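Local coordinates for protein 2-keto-3-deoxygluconate kinase (Thermotoga maritima, PDB 2AFB) that probably phosphorylates 2-keto-3-deoxygluconate at the expense of ATP, as a sugar kinase of the pfkB family, at residues Val16-Ile21 / Gly146-Leu151; Thr65-Asn70 / Asp74-His79; Ala312-Ala317 / Leu332-Ile337. All blocks are in the same frame, centred on the assembly; numbering follows the deposited sequence.

Contact 1. Residues Val16-Ile21 / Gly146-Leu151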
loop_
_atom_site.group_PDB
_atom_site.type_symbol
_atom_site.label_atom_id
_atom_site.label_comp_id
_atom_site.label_asym_id
_atom_site.label_seq_id
_atom_site.Cartn_x
_atom_site.Cartn_y
_atom_site.Cartn_z
ATOM N N VAL A 16 9.758 10.496 -34.764
ATOM C CA VAL A 16 8.982 9.263 -34.804
ATOM C C VAL A 16 9.822 8.036 -34.376
ATOM O O VAL A 16 10.985 7.871 -34.773
ATOM C CB VAL A 16 8.419 9.057 -36.229
ATOM C CG1 VAL A 16 7.587 7.795 -36.335
ATOM C CG2 VAL A 16 7.600 10.238 -36.660
ATOM N N THR A 17 9.230 7.185 -33.546
ATOM C CA THR A 17 9.821 5.915 -33.156
ATOM C C THR A 17 8.774 4.823 -33.324
ATOM O O THR A 17 7.556 5.088 -33.365
ATOM C CB THR A 17 10.373 5.907 -31.697
ATOM O OG1 THR A 17 9.325 5.587 -30.776
ATOM C CG2 THR A 17 10.969 7.207 -31.323
ATOM N N PHE A 18 9.261 3.598 -33.436
ATOM C CA PHE A 18 8.422 2.461 -33.779
ATOM C C PHE A 18 8.872 1.262 -33.035
ATOM O O PHE A 18 10.039 0.928 -33.050
ATOM C CB PHE A 18 8.578 2.125 -35.247
ATOM C CG PHE A 18 7.866 0.858 -35.683
ATOM C CD1 PHE A 18 6.496 0.790 -35.681
ATOM C CD2 PHE A 18 8.581 -0.240 -36.157
ATOM C CE1 PHE A 18 5.830 -0.356 -36.098
ATOM C CE2 PHE A 18 7.918 -1.410 -36.596
ATOM C CZ PHE A 18 6.551 -1.456 -36.558
ATOM N N GLY A 19 7.920 0.573 -32.455
ATOM C CA GLY A 19 8.188 -0.712 -31.866
ATOM C C GLY A 19 7.044 -1.164 -30.995
ATOM O O GLY A 19 5.897 -0.841 -31.281
ATOM N N GLU A 20 7.377 -1.938 -29.963
ATOM C CA GLU A 20 6.379 -2.512 -29.023
ATOM C C GLU A 20 6.414 -1.887 -27.657
ATOM O O GLU A 20 7.479 -1.759 -27.058
ATOM C CB GLU A 20 6.570 -4.040 -28.858
ATOM C CG GLU A 20 5.623 -4.659 -27.834
ATOM C CD GLU A 20 5.412 -6.185 -27.957
ATOM O OE1 GLU A 20 6.360 -6.911 -28.308
ATOM O OE2 GLU A 20 4.310 -6.671 -27.630
ATOM N N ILE A 21 5.238 -1.545 -27.160
ATOM C CA ILE A 21 5.070 -1.173 -25.784
ATOM C C ILE A 21 4.308 -2.262 -25.036
ATOM O O ILE A 21 3.342 -2.846 -25.542
ATOM C CB ILE A 21 4.433 0.224 -25.656
ATOM C CG1 ILE A 21 4.530 0.680 -24.199
ATOM C CG2 ILE A 21 3.002 0.238 -26.201
ATOM C CD1 ILE A 21 4.135 2.075 -23.914
ATOM N N GLY A 146 16.795 -3.031 -32.736
ATOM C CA GLY A 146 16.877 -4.455 -33.161
ATOM C C GLY A 146 15.992 -5.450 -32.389
ATOM O O GLY A 146 15.890 -6.638 -32.724
ATOM N N ILE A 147 15.347 -4.977 -31.339
ATOM C CA ILE A 147 14.380 -5.789 -30.644
ATOM C C ILE A 147 13.190 -6.084 -31.548
ATOM O O ILE A 147 12.603 -7.157 -31.457
ATOM C CB ILE A 147 13.908 -5.083 -29.365
ATOM C CG1 ILE A 147 14.955 -5.283 -28.272
ATOM C CG2 ILE A 147 12.575 -5.641 -28.881
ATOM C CD1 ILE A 147 14.972 -4.196 -27.286
ATOM N N THR A 148 12.839 -5.154 -32.429
ATOM C CA THR A 148 11.577 -5.243 -33.175
ATOM C C THR A 148 11.454 -6.250 -34.348
ATOM O O THR A 148 10.482 -6.954 -34.443
ATOM C CB THR A 148 11.190 -3.839 -33.641
ATOM O OG1 THR A 148 11.090 -3.024 -32.475
ATOM C CG2 THR A 148 9.835 -3.861 -34.310
ATOM N N PRO A 149 12.436 -6.308 -35.257
ATOM C CA PRO A 149 12.275 -7.224 -36.373
ATOM C C PRO A 149 11.884 -8.652 -35.970
ATOM O O PRO A 149 10.981 -9.216 -36.572
ATOM C CB PRO A 149 13.650 -7.179 -37.073
ATOM C CG PRO A 149 14.149 -5.780 -36.796
ATOM C CD PRO A 149 13.685 -5.528 -35.351
ATOM N N PRO A 150 12.557 -9.237 -34.960
ATOM C CA PRO A 150 12.228 -10.621 -34.643
ATOM C C PRO A 150 10.927 -10.820 -33.887
ATOM O O PRO A 150 10.593 -11.947 -33.584
ATOM C CB PRO A 150 13.405 -11.074 -33.779
ATOM C CG PRO A 150 14.001 -9.833 -33.223
ATOM C CD PRO A 150 13.579 -8.682 -34.045
ATOM N N LEU A 151 10.191 -9.764 -33.552
ATOM C CA LEU A 151 8.970 -9.984 -32.746
ATOM C C LEU A 151 7.863 -10.687 -33.496
ATOM O O LEU A 151 7.083 -11.411 -32.889
ATOM C CB LEU A 151 8.424 -8.685 -32.183
ATOM C CG LEU A 151 9.412 -7.999 -31.265
ATOM C CD1 LEU A 151 8.888 -6.641 -30.822
ATOM C CD2 LEU A 151 9.739 -8.927 -30.089
HETATM O O HOH W 1 10.107 -3.017 -29.785
#
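Thr148 faces the chain at Gly19, with its two side-chain branches doing different work. With chi1 at -58°, CG2 lies anti to the backbone N and OG1 anti to the carbonyl carbon, so the methyl group turns to the Phe18 ring and the hydroxyl to the Gly19 backbone. CG2 meets Phe18 CE2 at 3.9 Å, approaching the ring obliquely, while OG1 stands 3.8 Å from Gly19 CA. A CB on Gly19 would come about 3.2 Å from Thr148 OG1, a tight fit. The two segments are bridged by a water that accepts from Glu20 N at 2.9 Å and donates to Thr148 OG1 at 2.9 Å. The same hydroxyl is hydrogen-bonded to Glu47 OE2, so it is gripped from two directions.

Further along, Leu151 CD1 lies against both the CB and the OE1 of Glu20, at 4.0 Å and 3.6 Å. The Glu20 chain is extended, and its carboxylate is held by Arg117, through a salt bridge to OE1, and by Ser120, through a hydrogen bond to OE2. Within 146-151, Leu151 N donates to Thr148 O at 3.0 Å, which holds the two residues that meet the strand end close together. Phe18 is also enclosed by Leu155, Ile158 and Leu159 of helix 155-169.

Strands 14-18 and 139-145 are parallel neighbours in the large sheet, and the contact forms at their C-terminal ends, where the chain leaves the sheet. In the ribokinase fold the C-terminal end of the parallel strands carries the sugar-binding cleft, so the contact probably lies beside it.

Contact 2. Residues Thr65-Asn70 / Asp74-His79. With NI (nickel (II) ion), chain C.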
loop_
_atom_site.group_PDB
_atom_site.type_symbol
_atom_site.label_atom_id
_atom_site.label_comp_id
_atom_site.label_asym_id
_atom_site.label_seq_id
_atom_site.Cartn_x
_atom_site.Cartn_y
_atom_site.Cartn_z
ATOM N N THR A 65 2.908 2.164 -33.138
ATOM C CA THR A 65 2.749 0.790 -32.697
ATOM C C THR A 65 1.308 0.337 -32.990
ATOM O O THR A 65 0.547 1.043 -33.655
ATOM C CB THR A 65 3.115 0.596 -31.194
ATOM O OG1 THR A 65 3.367 -0.785 -30.954
ATOM C CG2 THR A 65 2.015 1.067 -30.227
ATOM N N LYS A 66 0.984 -0.875 -32.544
ATOM C CA LYS A 66 -0.370 -1.410 -32.555
ATOM C C LYS A 66 -0.665 -1.876 -31.133
ATOM O O LYS A 66 0.192 -2.494 -30.466
ATOM C CB LYS A 66 -0.513 -2.582 -33.587
ATOM C CG LYS A 66 -1.934 -2.925 -33.892
ATOM C CD LYS A 66 -2.061 -4.060 -34.849
ATOM C CE LYS A 66 -3.495 -4.165 -35.438
ATOM N NZ LYS A 66 -3.596 -5.320 -36.433
ATOM N N LEU A 67 -1.852 -1.513 -30.651
ATOM C CA LEU A 67 -2.356 -1.975 -29.372
ATOM C C LEU A 67 -3.759 -2.488 -29.519
ATOM O O LEU A 67 -4.488 -2.006 -30.388
ATOM C CB LEU A 67 -2.381 -0.823 -28.364
ATOM C CG LEU A 67 -0.986 -0.325 -27.990
ATOM C CD1 LEU A 67 -1.063 0.946 -27.219
ATOM C CD2 LEU A 67 -0.266 -1.400 -27.196
ATOM N N PRO A 68 -4.168 -3.411 -28.630
ATOM C CA PRO A 68 -5.518 -3.947 -28.718
ATOM C C PRO A 68 -6.494 -2.907 -28.228
ATOM O O PRO A 68 -6.134 -2.111 -27.405
ATOM C CB PRO A 68 -5.497 -5.119 -27.731
ATOM C CG PRO A 68 -4.485 -4.718 -26.722
ATOM C CD PRO A 68 -3.424 -4.003 -27.502
ATOM N N ASN A 69 -7.709 -2.928 -28.731
ATOM C CA ASN A 69 -8.802 -2.216 -28.089
ATOM C C ASN A 69 -9.295 -2.943 -26.855
ATOM O O ASN A 69 -10.284 -3.652 -26.907
ATOM C CB ASN A 69 -9.965 -2.017 -29.058
ATOM C CG ASN A 69 -9.649 -1.016 -30.134
ATOM O OD1 ASN A 69 -9.265 0.123 -29.840
ATOM N ND2 ASN A 69 -9.809 -1.423 -31.376
ATOM N N ASN A 70 -8.572 -2.797 -25.753
ATOM C CA ASN A 70 -9.028 -3.272 -24.485
ATOM C C ASN A 70 -8.441 -2.279 -23.499
ATOM O O ASN A 70 -7.664 -1.430 -23.893
ATOM C CB ASN A 70 -8.664 -4.773 -24.287
ATOM C CG ASN A 70 -7.147 -5.045 -24.037
ATOM O OD1 ASN A 70 -6.428 -4.171 -23.601
ATOM N ND2 ASN A 70 -6.695 -6.300 -24.280
ATOM N N ASP A 74 -5.701 0.833 -23.935
ATOM C CA ASP A 74 -6.097 2.226 -23.568
ATOM C C ASP A 74 -5.099 2.849 -22.505
ATOM O O ASP A 74 -4.671 4.016 -22.593
ATOM C CB ASP A 74 -7.485 2.219 -22.946
ATOM C CG ASP A 74 -8.624 1.841 -23.929
ATOM O OD1 ASP A 74 -8.417 1.775 -25.167
ATOM O OD2 ASP A 74 -9.772 1.629 -23.428
ATOM N N ALA A 75 -4.746 2.064 -21.500
ATOM C CA ALA A 75 -3.870 2.526 -20.418
ATOM C C ALA A 75 -2.467 2.835 -20.963
ATOM O O ALA A 75 -1.867 3.819 -20.613
ATOM C CB ALA A 75 -3.801 1.446 -19.359
ATOM N N ALA A 76 -1.937 1.957 -21.810
ATOM C CA ALA A 76 -0.613 2.157 -22.420
ATOM C C ALA A 76 -0.556 3.450 -23.214
ATOM O O ALA A 76 0.397 4.250 -23.095
ATOM C CB ALA A 76 -0.257 0.971 -23.304
ATOM N N ALA A 77 -1.615 3.677 -23.990
ATOM C CA ALA A 77 -1.767 4.893 -24.776
ATOM C C ALA A 77 -1.896 6.127 -23.876
ATOM O O ALA A 77 -1.361 7.202 -24.159
ATOM C CB ALA A 77 -2.988 4.774 -25.649
ATOM N N GLY A 78 -2.628 5.982 -22.789
ATOM C CA GLY A 78 -2.811 7.104 -21.911
ATOM C C GLY A 78 -1.526 7.393 -21.137
ATOM O O GLY A 78 -1.241 8.535 -20.885
ATOM N N HIS A 79 -0.730 6.367 -20.852
ATOM C CA HIS A 79 0.587 6.536 -20.213
ATOM C C HIS A 79 1.548 7.284 -21.107
ATOM O O HIS A 79 2.262 8.201 -20.650
ATOM C CB HIS A 79 1.129 5.163 -19.835
ATOM C CG HIS A 79 2.469 5.158 -19.175
ATOM N ND1 HIS A 79 2.676 5.567 -17.878
ATOM C CD2 HIS A 79 3.665 4.710 -19.613
ATOM C CE1 HIS A 79 3.941 5.410 -17.548
ATOM N NE2 HIS A 79 4.565 4.881 -18.585
HETATM NI NI NI C . 1.311 5.712 -16.264
HETATM O O HOH W 2 -10.224 1.115 -26.975
HETATM O O HOH W 3 -0.534 6.864 -16.811
HETATM O O HOH W 4 0.743 3.534 -15.645
#
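Asp74 turns its carboxylate back toward the very carbonyl oxygen that its own backbone N-H holds. A chi1 of -68° places Asp74 CG beside its own backbone N, which brings the carboxylate next to that oxygen, with CG 3.4 Å from Asn70 O. Asp74 N donates to Asn70 O at 3.0 Å, nearly straight at 168°. This i to i+4 bond closes the first turn of helix 71-82, with Asn70 as N-cap, its OD1 accepting from Gly73 N. The negative group near a carbonyl oxygen is probably eased by Arg92, which forms a salt bridge with Asp74 OD1. A water adds a second link, donating to Asp74 OD1 at 2.6 Å and to Asn69 OD1 at 3.2 Å. With an alanine at this position, Arg92 is likely to lose its charged mate and Asn69 its water-bridged partner on the helix.

Deeper in, Leu67 CD1 touches Ala76 CB at 4.0 Å, closing the strand end onto the helix. One turn further, His79 ND1 binds a nickel ion at 2.1 Å together with two waters.

Strand 60-67, helix 71-82 and strand 90-92 make a beta-alpha-beta unit; Tyr43 of strand 38-44 packs on Ala75 and Ala76, and Phe34 of a second subunit packs on Asp74.

Contact 3. Residues Ala312-Ala317 / Leu332-Ile337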
loop_
_atom_site.group_PDB
_atom_site.type_symbol
_atom_site.label_atom_id
_atom_site.label_comp_id
_atom_site.label_asym_id
_atom_site.label_seq_id
_atom_site.Cartn_x
_atom_site.Cartn_y
_atom_site.Cartn_z
ATOM N N ALA A 312 28.011 13.843 -25.534
ATOM C CA ALA A 312 28.396 12.726 -24.691
ATOM C C ALA A 312 28.062 13.021 -23.245
ATOM O O ALA A 312 27.504 12.163 -22.579
ATOM C CB ALA A 312 29.882 12.393 -24.827
ATOM N N GLU A 313 28.377 14.217 -22.764
ATOM C CA GLU A 313 28.168 14.519 -21.349
ATOM C C GLU A 313 26.684 14.566 -21.029
ATOM O O GLU A 313 26.255 13.995 -20.020
ATOM C CB GLU A 313 28.812 15.848 -20.926
ATOM C CG GLU A 313 30.313 15.923 -21.029
ATOM C CD GLU A 313 31.097 14.870 -20.209
ATOM O OE1 GLU A 313 30.534 14.142 -19.323
ATOM O OE2 GLU A 313 32.324 14.802 -20.462
ATOM N N PHE A 314 25.911 15.234 -21.890
ATOM C CA PHE A 314 24.475 15.368 -21.711
ATOM C C PHE A 314 23.811 13.983 -21.723
ATOM O O PHE A 314 22.993 13.653 -20.855
ATOM C CB PHE A 314 23.884 16.222 -22.827
ATOM C CG PHE A 314 22.427 16.532 -22.649
ATOM C CD1 PHE A 314 22.028 17.697 -21.973
ATOM C CD2 PHE A 314 21.455 15.710 -23.213
ATOM C CE1 PHE A 314 20.692 17.982 -21.826
ATOM C CE2 PHE A 314 20.123 15.999 -23.053
ATOM C CZ PHE A 314 19.744 17.143 -22.380
ATOM N N ALA A 315 24.139 13.171 -22.719
ATOM C CA ALA A 315 23.528 11.834 -22.793
ATOM C C ALA A 315 23.977 10.880 -21.673
ATOM O O ALA A 315 23.185 10.092 -21.193
ATOM C CB ALA A 315 23.773 11.215 -24.136
ATOM N N ALA A 316 25.242 10.910 -21.290
ATOM C CA ALA A 316 25.676 10.183 -20.065
ATOM C C ALA A 316 24.896 10.660 -18.825
ATOM O O ALA A 316 24.360 9.855 -18.061
ATOM C CB ALA A 316 27.195 10.349 -19.851
ATOM N N ALA A 317 24.828 11.967 -18.622
ATOM C CA ALA A 317 24.067 12.521 -17.495
ATOM C C ALA A 317 22.601 12.031 -17.427
ATOM O O ALA A 317 22.113 11.592 -16.370
ATOM C CB ALA A 317 24.134 14.017 -17.517
ATOM N N LEU A 332 12.338 13.870 -16.428
ATOM C CA LEU A 332 13.513 14.720 -16.372
ATOM C C LEU A 332 13.234 15.997 -17.130
ATOM O O LEU A 332 12.461 15.987 -18.101
ATOM C CB LEU A 332 14.704 14.006 -17.022
ATOM C CG LEU A 332 15.450 12.983 -16.163
ATOM C CD1 LEU A 332 16.637 12.412 -16.954
ATOM C CD2 LEU A 332 15.887 13.562 -14.856
ATOM N N SER A 333 13.824 17.090 -16.647
ATOM C CA SER A 333 13.931 18.359 -17.367
ATOM C C SER A 333 15.334 18.544 -17.936
ATOM O O SER A 333 16.287 17.961 -17.460
ATOM C CB SER A 333 13.643 19.540 -16.431
ATOM O OG SER A 333 14.682 19.681 -15.497
ATOM N N ILE A 334 15.454 19.406 -18.937
ATOM C CA ILE A 334 16.747 19.758 -19.521
ATOM C C ILE A 334 17.706 20.276 -18.429
ATOM O O ILE A 334 18.872 19.857 -18.334
ATOM C CB ILE A 334 16.562 20.817 -20.664
ATOM C CG1 ILE A 334 15.680 20.231 -21.759
ATOM C CG2 ILE A 334 17.926 21.231 -21.278
ATOM C CD1 ILE A 334 15.012 21.297 -22.619
ATOM N N GLU A 335 17.172 21.138 -17.568
ATOM C CA GLU A 335 17.945 21.766 -16.532
ATOM C C GLU A 335 18.596 20.751 -15.595
ATOM O O GLU A 335 19.732 20.934 -15.222
ATOM C CB GLU A 335 17.064 22.720 -15.734
ATOM C CG GLU A 335 17.785 23.349 -14.500
ATOM C CD GLU A 335 16.966 24.471 -13.725
ATOM O OE1 GLU A 335 15.765 24.681 -14.033
ATOM O OE2 GLU A 335 17.548 25.151 -12.817
ATOM N N GLU A 336 17.837 19.736 -15.180
ATOM C CA GLU A 336 18.301 18.690 -14.262
ATOM C C GLU A 336 19.469 17.912 -14.833
ATOM O O GLU A 336 20.472 17.677 -14.158
ATOM C CB GLU A 336 17.138 17.720 -13.911
ATOM C CG GLU A 336 16.161 18.375 -12.906
ATOM C CD GLU A 336 14.791 17.612 -12.686
ATOM O OE1 GLU A 336 14.447 16.703 -13.491
ATOM O OE2 GLU A 336 14.056 17.971 -11.709
ATOM N N ILE A 337 19.334 17.514 -16.088
ATOM C CA ILE A 337 20.402 16.834 -16.812
ATOM C C ILE A 337 21.644 17.725 -16.944
ATOM O O ILE A 337 22.763 17.293 -16.666
ATOM C CB ILE A 337 19.902 16.408 -18.220
ATOM C CG1 ILE A 337 18.661 15.545 -18.101
ATOM C CG2 ILE A 337 21.038 15.735 -19.041
ATOM C CD1 ILE A 337 18.019 15.233 -19.398
#
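A chi1 of -174° swings the Phe314 ring out from helix 308-322 toward Ile337, whose chi1 of -56° sets CG2 anti to the backbone N and aims that methyl at the ring. The result is a CH-pi contact within helix-helix packing near the C-terminus: Ile337 CG2 sits 3.6 Å from the Phe314 ring centroid, only 14° off the normal, and so lies over the middle of one face. The delta methyl of the same residue also reaches the ring, near its CZ corner. Ile334, one turn earlier on helix 334-341, comes from a different direction, placing its CG2 at the ring edge, 4.3 Å from Phe314 CE1. The ring is thus met on a face by one isoleucine and at an edge by another. Phe306 adds an edge-to-face ring contact, and Ala297 of helix 290-304 packs against the phenyl group.

Ala317 completes the interface one turn beyond Phe314. Its CB lies 3.9 Å from Ile337 CG2, so this methyl is shared between ring and alanine. Ala317 and Ile337 are also the closest pair of CA atoms across the two segments. Outside the pair, Met57 packs on Ile337, and the Ile334 side chain lies about 4 Å from a bound calcium ion.

Helix 334-341 starts with a capping box: Glu336 N donates to Ser333 OG at 3.2 Å, and Ser333 N donates to Glu336 OE1, which it meets from above the carboxylate plane. Glu336 OE2 in turn forms a salt bridge with Arg32 of a third subunit, tying the cap to the assembly. Closest of all across the interface is the backbone oxygen of the ring residue, with Phe314 O only 3.4 Å from Ile337 CG2.

All three contacts are buried, but contact 1 is nearest the chain centre, about 9 Å from it, and touches no other subunit; contacts 2 and 3, at about 19 Å and 16 Å, lie where neighbouring subunits reach them. Contacts 1 and 2 share the large sheet, since strands 14-18 and 60-67 are neighbours, and touch through a probable hydrogen bond between Gly19 O and Thr65 OG1 at 2.6 Å. Contact 3 stands on the opposite side of the chain's centre from contact 1. What crosses differs: a water bridge in contact 1, a direct backbone hydrogen bond in contact 2, apolar and CH-pi packing in contact 3. Contacts 2 and 3 both include a capped helix start.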